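Long-range contacts in extracellular solute-binding protein (Bordetella parapertussis, PDB 3PU5), which probably captures a small solute, perhaps a polyamine, outside the cytoplasmic membrane and delivers it to an ABC-type uptake transporter: residues 144-148 with 207-213; 113-119 with 227-233; 132-137 with 183-187. One frame throughout, in Å; residues are numbered along the deposited sequence.

Contact 1: 144-148 with 207-213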
loop_
_atom_site.group_PDB
_atom_site.type_symbol
_atom_site.label_atom_id
_atom_site.label_comp_id
_atom_site.label_asym_id
_atom_site.label_seq_id
_atom_site.Cartn_x
_atom_site.Cartn_y
_atom_site.Cartn_z
ATOM N N GLN A 144 6.526 3.267 -25.615
ATOM C CA GLN A 144 5.272 2.704 -25.130
ATOM C C GLN A 144 5.315 2.391 -23.641
ATOM O O GLN A 144 4.552 1.565 -23.135
ATOM C CB GLN A 144 4.920 1.469 -25.953
ATOM C CG GLN A 144 4.755 1.826 -27.436
ATOM C CD GLN A 144 4.786 0.620 -28.352
ATOM O OE1 GLN A 144 4.176 -0.406 -28.067
ATOM N NE2 GLN A 144 5.488 0.749 -29.475
ATOM N N VAL A 145 6.210 3.086 -22.947
ATOM C CA VAL A 145 6.352 2.937 -21.509
ATOM C C VAL A 145 5.572 4.044 -20.795
ATOM O O VAL A 145 5.534 5.181 -21.268
ATOM C CB VAL A 145 7.847 2.967 -21.128
ATOM C CG1 VAL A 145 8.017 2.756 -19.636
ATOM C CG2 VAL A 145 8.610 1.893 -21.933
ATOM N N PHE A 146 4.895 3.693 -19.702
ATOM C CA PHE A 146 4.233 4.684 -18.849
ATOM C C PHE A 146 4.875 4.645 -17.462
ATOM O O PHE A 146 5.561 3.681 -17.136
ATOM C CB PHE A 146 2.707 4.480 -18.796
ATOM C CG PHE A 146 2.277 3.086 -18.380
ATOM C CD1 PHE A 146 2.229 2.730 -17.035
ATOM C CD2 PHE A 146 1.919 2.136 -19.335
ATOM C CE1 PHE A 146 1.837 1.441 -16.647
ATOM C CE2 PHE A 146 1.529 0.849 -18.960
ATOM C CZ PHE A 146 1.484 0.500 -17.615
ATOM N N PHE A 147 4.681 5.690 -16.655
ATOM C CA PHE A 147 5.316 5.760 -15.339
ATOM C C PHE A 147 4.497 6.635 -14.387
ATOM O O PHE A 147 3.818 7.551 -14.827
ATOM C CB PHE A 147 6.742 6.319 -15.460
ATOM C CG PHE A 147 7.569 6.149 -14.213
ATOM C CD1 PHE A 147 7.554 7.116 -13.219
ATOM C CD2 PHE A 147 8.348 5.005 -14.025
ATOM C CE1 PHE A 147 8.299 6.953 -12.053
ATOM C CE2 PHE A 147 9.102 4.834 -12.861
ATOM C CZ PHE A 147 9.080 5.813 -11.878
ATOM N N ASN A 148 4.559 6.344 -13.089
ATOM C CA ASN A 148 3.812 7.105 -12.079
ATOM C C ASN A 148 4.159 8.599 -12.093
ATOM O O ASN A 148 5.336 8.964 -11.997
ATOM C CB ASN A 148 4.122 6.587 -10.660
ATOM C CG ASN A 148 4.102 5.069 -10.547
ATOM O OD1 ASN A 148 3.465 4.516 -9.640
ATOM N ND2 ASN A 148 4.832 4.389 -11.428
ATOM N N GLY A 207 -0.311 1.565 -24.056
ATOM C CA GLY A 207 0.929 1.304 -23.354
ATOM C C GLY A 207 1.322 -0.160 -23.441
ATOM O O GLY A 207 0.461 -1.028 -23.608
ATOM N N ALA A 208 2.621 -0.435 -23.341
ATOM C CA ALA A 208 3.110 -1.809 -23.423
ATOM C C ALA A 208 3.581 -2.315 -22.064
ATOM O O ALA A 208 3.475 -3.502 -21.772
ATOM C CB ALA A 208 4.236 -1.918 -24.454
ATOM N N ILE A 209 4.093 -1.407 -21.235
ATOM C CA ILE A 209 4.706 -1.786 -19.971
ATOM C C ILE A 209 4.895 -0.565 -19.068
ATOM O O ILE A 209 5.027 0.558 -19.544
ATOM C CB ILE A 209 6.066 -2.472 -20.242
ATOM C CG1 ILE A 209 6.672 -3.071 -18.968
ATOM C CG2 ILE A 209 7.045 -1.505 -20.927
ATOM C CD1 ILE A 209 7.797 -4.046 -19.255
ATOM N N GLY A 210 4.907 -0.790 -17.763
ATOM C CA GLY A 210 5.128 0.275 -16.808
ATOM C C GLY A 210 4.739 -0.229 -15.437
ATOM O O GLY A 210 4.271 -1.360 -15.314
ATOM N N PRO A 211 4.943 0.594 -14.395
ATOM C CA PRO A 211 4.597 0.155 -13.036
ATOM C C PRO A 211 3.087 -0.007 -12.853
ATOM O O PRO A 211 2.316 0.799 -13.374
ATOM C CB PRO A 211 5.142 1.284 -12.148
ATOM C CG PRO A 211 6.215 1.968 -13.008
ATOM C CD PRO A 211 5.638 1.892 -14.400
ATOM N N GLY A 212 2.685 -1.048 -12.127
ATOM C CA GLY A 212 1.283 -1.326 -11.888
ATOM C C GLY A 212 1.092 -2.126 -10.611
ATOM O O GLY A 212 2.041 -2.727 -10.085
ATOM N N TRP A 213 -0.140 -2.145 -10.116
ATOM C CA TRP A 213 -0.445 -2.803 -8.852
ATOM C C TRP A 213 -0.777 -4.270 -9.054
ATOM O O TRP A 213 -1.405 -4.641 -10.049
ATOM C CB TRP A 213 -1.566 -2.053 -8.116
ATOM C CG TRP A 213 -1.023 -0.792 -7.523
ATOM C CD1 TRP A 213 -0.568 -0.617 -6.249
ATOM C CD2 TRP A 213 -0.798 0.448 -8.204
ATOM N NE1 TRP A 213 -0.093 0.659 -6.086
ATOM C CE2 TRP A 213 -0.224 1.336 -7.274
ATOM C CE3 TRP A 213 -1.041 0.900 -9.508
ATOM C CZ2 TRP A 213 0.118 2.644 -7.603
ATOM C CZ3 TRP A 213 -0.702 2.211 -9.836
ATOM C CH2 TRP A 213 -0.128 3.065 -8.884
#
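Val145 and Ile209 form a single backbone bridge between two buried, nearly parallel strands, their short axes 23° apart, that are neighbours in one alpha/beta lobe of the protein, in an order consistent with a type 2 periplasmic binding protein. Two hydrogen bonds stitch the backbones together. Ala208 N gives an almost straight bond to Gln144 O (2.8 Å, 173° at the hydrogen), and Phe146 N reaches Ile209 O at 3.1 Å; each donor lies in the plane of the carbonyl it meets. Beside the bridge the Val145 and Ile209 side chains lie side by side and point the same way, CG2 to CG2 at 3.9 Å.

The Phe146 ring lies over the second strand. With chi1 at 55°, CG stands between the backbone N and the carbonyl carbon, and the ring folds back over the 209-210 backbone. Gly210 CA makes a CH-pi contact, 3.8 Å from the ring centroid, and Ile209 O lies over the same face, while Pro211 O meets the ring edge in plane, 3.4 Å from CE1. Because Gly210 carries no side chain, the ring can settle directly on the main chain. Pro211 then turns toward the first strand: its CD touches Phe146 O at 3.3 Å, and its CG meets Phe147 CD2 at 3.8 Å, the two side chains crossing at about a right angle.

Around this pair, strand 188-192 is hydrogen-bonded to Val145 and Phe147, helix 197-204 packs Pro198, Leu201 and Leu202 on Phe146, and strand 111-117 receives Ile209 and Pro211.

Contact 2: 113-119 with 227-233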
loop_
_atom_site.group_PDB
_atom_site.type_symbol
_atom_site.label_atom_id
_atom_site.label_comp_id
_atom_site.label_asym_id
_atom_site.label_seq_id
_atom_site.Cartn_x
_atom_site.Cartn_y
_atom_site.Cartn_z
ATOM N N VAL A 113 3.425 -2.473 -5.861
ATOM C CA VAL A 113 3.800 -2.011 -7.186
ATOM C C VAL A 113 4.860 -2.930 -7.782
ATOM O O VAL A 113 5.935 -3.126 -7.201
ATOM C CB VAL A 113 4.316 -0.563 -7.179
ATOM C CG1 VAL A 113 4.667 -0.122 -8.607
ATOM C CG2 VAL A 113 3.263 0.368 -6.578
ATOM N N GLY A 114 4.529 -3.515 -8.928
ATOM C CA GLY A 114 5.469 -4.308 -9.682
ATOM C C GLY A 114 5.496 -3.750 -11.090
ATOM O O GLY A 114 5.289 -2.549 -11.288
ATOM N N ILE A 115 5.734 -4.622 -12.062
ATOM C CA ILE A 115 5.779 -4.213 -13.464
ATOM C C ILE A 115 4.652 -4.889 -14.241
ATOM O O ILE A 115 4.604 -6.121 -14.330
ATOM C CB ILE A 115 7.125 -4.575 -14.092
ATOM C CG1 ILE A 115 8.261 -3.926 -13.293
ATOM C CG2 ILE A 115 7.171 -4.150 -15.570
ATOM C CD1 ILE A 115 9.543 -4.750 -13.254
ATOM N N ALA A 116 3.732 -4.085 -14.776
ATOM C CA ALA A 116 2.618 -4.616 -15.555
ATOM C C ALA A 116 2.888 -4.474 -17.050
ATOM O O ALA A 116 3.452 -3.472 -17.489
ATOM C CB ALA A 116 1.314 -3.916 -15.164
ATOM N N TYR A 117 2.482 -5.465 -17.837
ATOM C CA TYR A 117 2.808 -5.456 -19.261
ATOM C C TYR A 117 1.820 -6.264 -20.123
ATOM O O TYR A 117 0.994 -7.019 -19.610
ATOM C CB TYR A 117 4.241 -5.969 -19.480
ATOM C CG TYR A 117 4.376 -7.476 -19.317
ATOM C CD1 TYR A 117 4.533 -8.056 -18.059
ATOM C CD2 TYR A 117 4.333 -8.317 -20.423
ATOM C CE1 TYR A 117 4.638 -9.443 -17.909
ATOM C CE2 TYR A 117 4.433 -9.695 -20.287
ATOM C CZ TYR A 117 4.587 -10.249 -19.037
ATOM O OH TYR A 117 4.696 -11.615 -18.929
ATOM N N ARG A 118 1.920 -6.083 -21.438
ATOM C CA ARG A 118 1.150 -6.853 -22.409
ATOM C C ARG A 118 2.032 -7.938 -23.013
ATOM O O ARG A 118 2.994 -7.632 -23.717
ATOM C CB ARG A 118 0.661 -5.941 -23.533
ATOM C CG ARG A 118 -0.547 -5.094 -23.193
ATOM C CD ARG A 118 -1.025 -4.348 -24.427
ATOM N NE ARG A 118 -1.594 -5.247 -25.431
ATOM C CZ ARG A 118 -2.879 -5.269 -25.772
ATOM N NH1 ARG A 118 -3.311 -6.121 -26.696
ATOM N NH2 ARG A 118 -3.730 -4.427 -25.196
ATOM N N PRO A 119 1.721 -9.212 -22.736
ATOM C CA PRO A 119 2.556 -10.283 -23.297
ATOM C C PRO A 119 2.637 -10.229 -24.825
ATOM O O PRO A 119 3.630 -10.674 -25.395
ATOM C CB PRO A 119 1.838 -11.562 -22.850
ATOM C CG PRO A 119 1.103 -11.154 -21.578
ATOM C CD PRO A 119 0.690 -9.721 -21.809
HETATM N N MSE A 227 -4.571 -11.016 -21.099
HETATM C CA MSE A 227 -4.066 -9.987 -22.012
HETATM C C MSE A 227 -3.028 -9.080 -21.332
HETATM O O MSE A 227 -2.154 -8.494 -21.990
HETATM C CB MSE A 227 -5.229 -9.156 -22.548
HETATM C CG MSE A 227 -4.982 -8.476 -23.877
HETATM SE SE MSE A 227 -6.398 -7.154 -24.230
HETATM C CE MSE A 227 -7.955 -8.220 -23.857
ATOM N N VAL A 228 -3.137 -8.958 -20.012
ATOM C CA VAL A 228 -2.134 -8.232 -19.238
ATOM C C VAL A 228 -1.606 -9.138 -18.137
ATOM O O VAL A 228 -2.310 -10.043 -17.682
ATOM C CB VAL A 228 -2.699 -6.944 -18.611
ATOM C CG1 VAL A 228 -3.157 -5.992 -19.693
ATOM C CG2 VAL A 228 -3.835 -7.274 -17.655
ATOM N N LYS A 229 -0.360 -8.911 -17.731
ATOM C CA LYS A 229 0.237 -9.698 -16.668
ATOM C C LYS A 229 1.065 -8.792 -15.770
ATOM O O LYS A 229 1.409 -7.664 -16.153
ATOM C CB LYS A 229 1.097 -10.830 -17.236
ATOM C CG LYS A 229 0.288 -12.017 -17.740
ATOM C CD LYS A 229 1.144 -13.270 -17.809
ATOM C CE LYS A 229 0.312 -14.500 -18.144
ATOM N NZ LYS A 229 -0.406 -14.365 -19.441
ATOM N N TRP A 230 1.373 -9.295 -14.578
ATOM C CA TRP A 230 2.094 -8.535 -13.564
ATOM C C TRP A 230 3.379 -9.260 -13.219
ATOM O O TRP A 230 3.389 -10.488 -13.090
ATOM C CB TRP A 230 1.240 -8.400 -12.305
ATOM C CG TRP A 230 1.806 -7.487 -11.249
ATOM C CD1 TRP A 230 1.760 -6.127 -11.231
ATOM C CD2 TRP A 230 2.484 -7.881 -10.045
ATOM N NE1 TRP A 230 2.364 -5.643 -10.093
ATOM C CE2 TRP A 230 2.820 -6.702 -9.349
ATOM C CE3 TRP A 230 2.843 -9.119 -9.491
ATOM C CZ2 TRP A 230 3.499 -6.720 -8.123
ATOM C CZ3 TRP A 230 3.519 -9.135 -8.272
ATOM C CH2 TRP A 230 3.839 -7.938 -7.604
ATOM N N VAL A 231 4.455 -8.498 -13.070
ATOM C CA VAL A 231 5.749 -9.048 -12.696
ATOM C C VAL A 231 6.065 -8.745 -11.242
ATOM O O VAL A 231 5.995 -7.603 -10.804
ATOM C CB VAL A 231 6.896 -8.491 -13.564
ATOM C CG1 VAL A 231 8.223 -9.088 -13.125
ATOM C CG2 VAL A 231 6.647 -8.796 -15.043
ATOM N N ASP A 232 6.404 -9.793 -10.506
ATOM C CA ASP A 232 6.973 -9.680 -9.176
ATOM C C ASP A 232 8.479 -9.503 -9.382
ATOM O O ASP A 232 9.186 -10.470 -9.654
ATOM C CB ASP A 232 6.670 -10.970 -8.406
ATOM C CG ASP A 232 7.024 -10.882 -6.941
ATOM O OD1 ASP A 232 7.517 -9.822 -6.501
ATOM O OD2 ASP A 232 6.795 -11.882 -6.223
ATOM N N PRO A 233 8.976 -8.254 -9.297
ATOM C CA PRO A 233 10.374 -7.997 -9.679
ATOM C C PRO A 233 11.360 -8.701 -8.752
ATOM O O PRO A 233 11.102 -8.796 -7.555
ATOM C CB PRO A 233 10.507 -6.473 -9.532
ATOM C CG PRO A 233 9.080 -5.948 -9.491
ATOM C CD PRO A 233 8.305 -7.037 -8.815
#
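Val231 N donates to Ile115 O at 2.7 Å, the shortest bond of an antiparallel ladder joining strand 111-117 to the short strand 229-231. Strand 111-117 runs against both 209-213 and 229-231, with 229-231 at the edge, consistent with the type 2 periplasmic binding protein fold. The Val231 donor stands 27° out of the plane of the Ile115 carbonyl. Ile115 N returns a bond to Val231 O, in plane and on a lone pair, so these two residues are a hydrogen-bonded pair. Tyr117 and Lys229 form the next one, with both bonds, Tyr117 N to Lys229 O and Lys229 N to Tyr117 O, at 3.0 Å. Between them lies the non-hydrogen-bonded pair Ala116 and Trp230.

Ile115, Tyr117, Lys229 and Val231 share one face of the sheet. A chi1 of 75° leans the Tyr117 ring across to the other strand: CE1 touches Val231 CG2 at 3.6 Å, and Lys229 CB lies beside CE1 and CZ. Farther along, the Pro119 and Lys229 side chains cross at about a right angle, CG to CG 4.0 Å. The Arg118 guanidinium carries CG of Met227, a selenomethionine, over one face; Arg118 NH1 forms a salt bridge with Asp120 OD1 and Arg118 NH2 a hydrogen bond to Leu202 O.

On the opposite face Ala116 and Trp230 meet Thr217 of helix 214-223. The indole reaches across to Gly114 of the neighbouring strand, where no side chain intervenes. Trp230 NE1 comes within 3.3 Å of Gly114 N; these are two donors, and both bond to Gly212 O.

Contact 3: 132-137 with 183-187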
loop_
_atom_site.group_PDB
_atom_site.type_symbol
_atom_site.label_atom_id
_atom_site.label_comp_id
_atom_site.label_asym_id
_atom_site.label_seq_id
_atom_site.Cartn_x
_atom_site.Cartn_y
_atom_site.Cartn_z
ATOM N N PHE A 132 13.617 -3.883 -16.618
ATOM C CA PHE A 132 12.652 -2.880 -17.062
ATOM C C PHE A 132 13.335 -1.565 -17.447
ATOM O O PHE A 132 13.089 -1.009 -18.520
ATOM C CB PHE A 132 11.624 -2.636 -15.950
ATOM C CG PHE A 132 10.701 -1.480 -16.216
ATOM C CD1 PHE A 132 9.994 -1.402 -17.401
ATOM C CD2 PHE A 132 10.532 -0.475 -15.269
ATOM C CE1 PHE A 132 9.134 -0.332 -17.645
ATOM C CE2 PHE A 132 9.674 0.596 -15.507
ATOM C CZ PHE A 132 8.973 0.663 -16.696
ATOM N N VAL A 133 14.187 -1.062 -16.561
ATOM C CA VAL A 133 14.904 0.184 -16.823
ATOM C C VAL A 133 15.842 0.085 -18.035
ATOM O O VAL A 133 15.767 0.889 -18.958
ATOM C CB VAL A 133 15.715 0.650 -15.587
ATOM C CG1 VAL A 133 16.589 1.858 -15.942
ATOM C CG2 VAL A 133 14.788 0.968 -14.431
ATOM N N GLU A 134 16.717 -0.908 -18.030
ATOM C CA GLU A 134 17.757 -0.989 -19.045
ATOM C C GLU A 134 17.177 -1.286 -20.418
ATOM O O GLU A 134 17.656 -0.761 -21.411
ATOM C CB GLU A 134 18.810 -2.033 -18.670
ATOM C CG GLU A 134 19.554 -1.728 -17.382
ATOM C CD GLU A 134 20.249 -0.372 -17.387
ATOM O OE1 GLU A 134 20.623 0.125 -18.475
ATOM O OE2 GLU A 134 20.427 0.201 -16.288
ATOM N N ARG A 135 16.147 -2.126 -20.479
ATOM C CA ARG A 135 15.492 -2.402 -21.752
ATOM C C ARG A 135 14.718 -1.172 -22.254
ATOM O O ARG A 135 14.678 -0.895 -23.461
ATOM C CB ARG A 135 14.607 -3.657 -21.667
ATOM C CG ARG A 135 15.410 -4.965 -21.597
ATOM C CD ARG A 135 14.514 -6.205 -21.507
ATOM N NE ARG A 135 13.736 -6.431 -22.724
ATOM C CZ ARG A 135 12.831 -7.399 -22.871
ATOM N NH1 ARG A 135 12.592 -8.241 -21.871
ATOM N NH2 ARG A 135 12.168 -7.532 -24.015
ATOM N N THR A 136 14.112 -0.422 -21.334
ATOM C CA THR A 136 13.460 0.829 -21.728
ATOM C C THR A 136 14.465 1.790 -22.373
ATOM O O THR A 136 14.239 2.318 -23.458
ATOM C CB THR A 136 12.807 1.529 -20.525
ATOM O OG1 THR A 136 11.726 0.723 -20.045
ATOM C CG2 THR A 136 12.278 2.910 -20.927
ATOM N N VAL A 137 15.578 2.007 -21.681
ATOM C CA VAL A 137 16.633 2.913 -22.127
ATOM C C VAL A 137 17.261 2.461 -23.466
ATOM O O VAL A 137 17.659 3.293 -24.288
ATOM C CB VAL A 137 17.704 3.062 -21.001
ATOM C CG1 VAL A 137 18.870 3.924 -21.444
ATOM C CG2 VAL A 137 17.049 3.623 -19.731
ATOM N N ARG A 183 16.998 8.875 -17.717
ATOM C CA ARG A 183 17.448 7.971 -18.784
ATOM C C ARG A 183 16.264 7.370 -19.545
ATOM O O ARG A 183 16.340 7.105 -20.747
ATOM C CB ARG A 183 18.306 6.840 -18.193
ATOM C CG ARG A 183 19.664 7.287 -17.614
ATOM C CD ARG A 183 20.341 6.148 -16.856
ATOM N NE ARG A 183 20.658 5.049 -17.759
ATOM C CZ ARG A 183 20.564 3.764 -17.445
ATOM N NH1 ARG A 183 20.149 3.388 -16.236
ATOM N NH2 ARG A 183 20.876 2.851 -18.352
HETATM N N MSE A 184 15.161 7.154 -18.838
HETATM C CA MSE A 184 13.995 6.502 -19.428
HETATM C C MSE A 184 13.064 7.500 -20.101
HETATM O O MSE A 184 12.254 7.128 -20.958
HETATM C CB MSE A 184 13.211 5.741 -18.359
HETATM C CG MSE A 184 14.022 4.699 -17.609
HETATM SE SE MSE A 184 13.011 4.078 -16.037
HETATM C CE MSE A 184 11.428 3.414 -16.940
ATOM N N LYS A 185 13.191 8.767 -19.711
ATOM C CA LYS A 185 12.236 9.809 -20.103
ATOM C C LYS A 185 11.842 9.853 -21.597
ATOM O O LYS A 185 10.672 10.063 -21.918
ATOM C CB LYS A 185 12.711 11.193 -19.628
ATOM C CG LYS A 185 11.668 12.288 -19.830
ATOM C CD LYS A 185 12.091 13.627 -19.236
ATOM C CE LYS A 185 13.305 14.205 -19.948
ATOM N NZ LYS A 185 13.670 15.543 -19.392
ATOM N N PRO A 186 12.812 9.669 -22.512
ATOM C CA PRO A 186 12.491 9.731 -23.945
ATOM C C PRO A 186 11.475 8.686 -24.395
ATOM O O PRO A 186 10.813 8.882 -25.420
ATOM C CB PRO A 186 13.839 9.440 -24.621
ATOM C CG PRO A 186 14.863 9.840 -23.615
ATOM C CD PRO A 186 14.256 9.529 -22.273
ATOM N N HIS A 187 11.371 7.593 -23.641
ATOM C CA HIS A 187 10.572 6.445 -24.035
ATOM C C HIS A 187 9.254 6.376 -23.295
ATOM O O HIS A 187 8.476 5.463 -23.514
ATOM C CB HIS A 187 11.377 5.182 -23.803
ATOM C CG HIS A 187 12.773 5.291 -24.313
ATOM N ND1 HIS A 187 13.849 5.556 -23.492
ATOM C CD2 HIS A 187 13.263 5.251 -25.575
ATOM C CE1 HIS A 187 14.946 5.644 -24.223
ATOM N NE2 HIS A 187 14.618 5.453 -25.490
#
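Met184, a selenomethionine near the end of helix 174-184, is a knob set into a hole of helix 129-138 formed by Phe132, Val133, Thr136 and Val137. Its chain bends at the last torsion (chi3 59°), turning CE onto Phe132 CE2 at 3.6 Å, while SE lies against Val133 CG2 and CG against Val137 CG2.

Arg183 forms a salt bridge with Glu134, end-on with two nitrogens: NH2 to OE1 at 2.7 Å and NH1 to OE2 at 3.2 Å. Both oxygens are met on their syn sides and lie close to the guanidinium plane, though the two flat groups are 30° apart. Tyr167 OH also bonds to Glu134 OE2, which gives the carboxylate a second partner, and Val137 CG2 rests over one face of the guanidinium.

The turn after the helix adds His187. Thr136 O stands 3.2 Å above the centre of the His187 ring, at too poor an angle to ND1 for a hydrogen bond, and Pro186 CB lies over the opposite face. Thr136 CG2 packs on His187 CB at 3.8 Å, whereas Thr136 OG1 bonds to Phe132 O inside its own helix, across the carbonyl plane from Thr136 N.

Phe132 and Thr136 rest on Val145. Helix 129-138, just before strand 145-148, thus packs against helix 174-184 of the beta-alpha-beta crossover that links 145-148 to its parallel neighbour 188-192 in an alpha/beta lobe.

All three contacts lie on the same side of the chain's centre, in one lobe. Contacts 1 and 2 have centres about 9 Å apart and are joined through strands 209-213 and 111-117, where Gly210 O pairs with Ala116 N. The strands thus follow the order 188-192, 145-148, 209-213, 111-117, 229-231, with 111-117 reversed, as in type 2 periplasmic binding proteins. Contact 3, about 11 Å from contact 1 and 16 Å from contact 2 between centres, forms part of the helical layer, and Phe132 touches Gly210 and Ile115. Along the chain, contacts 1 and 3 alternate and both are nested within contact 2, so segments far apart in sequence close the lobe, as that strand order would suggest.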